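Microcompartments protein (Desulfitobacterium hafniense, PDB 3NWG) is a bacterial microcompartment shell protein with two BMC domains, which probably assembles as a trimer that tiles into the protein shell. Local coordinates at the interface of chains A and B. Sequence-based numbering; all coordinates share one arbitrary frame. Chains: chain A/B, Microcompartments protein.

The interface of chains A and B. Residues chain A 11-14, 40; chain B 101, 135, 137, 165-166.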
# COMPACT_ATOMS: atom_id res chain seq x y z
N ASN A 11 26.23 11.22 1.10
CA ASN A 11 26.07 11.34 -0.33
C ASN A 11 25.65 10.08 -1.11
O ASN A 11 25.11 10.19 -2.20
CB ASN A 11 27.40 11.81 -0.89
CG ASN A 11 27.23 12.73 -2.06
OD1 ASN A 11 26.13 13.26 -2.32
ND2 ASN A 11 28.33 12.94 -2.80
N SER A 12 25.92 8.89 -0.59
CA SER A 12 25.54 7.64 -1.25
C SER A 12 24.61 6.81 -0.43
O SER A 12 24.75 6.73 0.80
CB SER A 12 26.76 6.74 -1.45
OG SER A 12 27.68 7.35 -2.29
N ILE A 13 23.70 6.12 -1.10
CA ILE A 13 23.02 5.00 -0.47
C ILE A 13 24.06 3.99 0.07
O ILE A 13 24.06 3.66 1.27
CB ILE A 13 22.00 4.34 -1.43
CG1 ILE A 13 20.79 5.26 -1.62
CG2 ILE A 13 21.54 3.00 -0.87
CD1 ILE A 13 20.90 6.28 -2.77
N ALA A 14 24.95 3.53 -0.81
CA ALA A 14 25.95 2.52 -0.44
C ALA A 14 26.68 2.89 0.85
O ALA A 14 26.62 2.15 1.85
CB ALA A 14 26.93 2.28 -1.58
N GLY A 40 21.28 12.81 -3.78
CA GLY A 40 20.92 11.39 -3.72
C GLY A 40 21.15 10.93 -2.29
O GLY A 40 21.42 9.75 -2.04
N GLU B 101 26.64 1.27 -6.68
CA GLU B 101 25.74 2.36 -6.97
C GLU B 101 26.35 3.22 -8.07
O GLU B 101 27.47 3.69 -7.94
CB GLU B 101 25.49 3.16 -5.68
CG GLU B 101 24.57 4.37 -5.76
CD GLU B 101 24.74 5.29 -4.53
OE1 GLU B 101 25.65 5.04 -3.71
OE2 GLU B 101 23.97 6.26 -4.36
N LYS B 135 20.28 7.71 -9.85
CA LYS B 135 21.16 6.71 -9.25
C LYS B 135 20.48 5.36 -9.15
O LYS B 135 19.33 5.26 -8.71
CB LYS B 135 21.62 7.15 -7.84
CG LYS B 135 22.64 8.29 -7.79
CD LYS B 135 22.97 8.64 -6.34
CE LYS B 135 23.96 9.79 -6.26
NZ LYS B 135 24.05 10.39 -4.88
N PHE B 137 21.21 1.09 -8.03
CA PHE B 137 22.10 0.24 -7.26
C PHE B 137 21.76 -1.24 -7.25
O PHE B 137 20.61 -1.63 -7.45
CB PHE B 137 22.31 0.79 -5.85
CG PHE B 137 21.12 0.67 -4.95
CD1 PHE B 137 20.27 1.76 -4.78
CD2 PHE B 137 20.87 -0.52 -4.25
CE1 PHE B 137 19.16 1.67 -3.93
CE2 PHE B 137 19.77 -0.63 -3.40
CZ PHE B 137 18.91 0.47 -3.23
N VAL B 165 29.15 5.83 -8.60
CA VAL B 165 28.92 6.66 -7.42
C VAL B 165 29.77 6.12 -6.28
O VAL B 165 30.60 6.84 -5.72
CB VAL B 165 27.41 6.73 -7.02
CG1 VAL B 165 27.21 7.56 -5.72
CG2 VAL B 165 26.53 7.25 -8.18
N ASP B 166 29.58 4.85 -5.95
CA ASP B 166 30.36 4.23 -4.91
C ASP B 166 29.94 2.78 -4.69
O ASP B 166 28.97 2.30 -5.29
CB ASP B 166 30.28 5.05 -3.61
CG ASP B 166 31.63 5.17 -2.90
OD1 ASP B 166 32.41 4.20 -2.89
OD2 ASP B 166 31.91 6.25 -2.34
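The carboxylate of B:Glu101 caps the start of helix 13-26 of chain A. OE2 of B:Glu101 accepts a hydrogen bond from the backbone N of A:Ile13 at 3.3 Å. This N-H comes from above the carboxylate plane, 37° out of it. OE1 of B:Glu101 takes a weak bond from the backbone N of A:Ala14, also 3.3 Å long. The carboxylate thus spans two successive amides, and the helix end would probably stabilise a negative charge on it. The B:Glu101 chain reaches them stretched out; chi1 of 180° points CG away from the backbone N. Shortening this residue to alanine would probably leave the N-H of A:Ile13, and the weaker-held one of A:Ala14, without their carboxylate partner. A:Ser12 lies beside OE1, and its OG is 3.5 Å from CG1 of B:Val165. CD1 of A:Ile13 nears OE2 from the face that its own N-H uses. The CG2 branch of A:Ile13 sits over one face of the B:Phe137 ring, toward the rim, 4.1 Å from CE1. The side-chain amine NZ of B:Lys135 makes a weak hydrogen bond to the backbone O of A:Asn11 at 2.9 Å. NZ of B:Lys135 also lies 3.5 Å from CA of A:Gly40. In the fold, the turn after strand 4-10, the helix start and the loop between strands 29-36 and 42-48 of chain A meet strands 96-102, 136-142 and 164-170 of chain B, and the loop just before 136-142. This head-to-tail contact of unlike BMC domains suits a pseudo-hexameric ring.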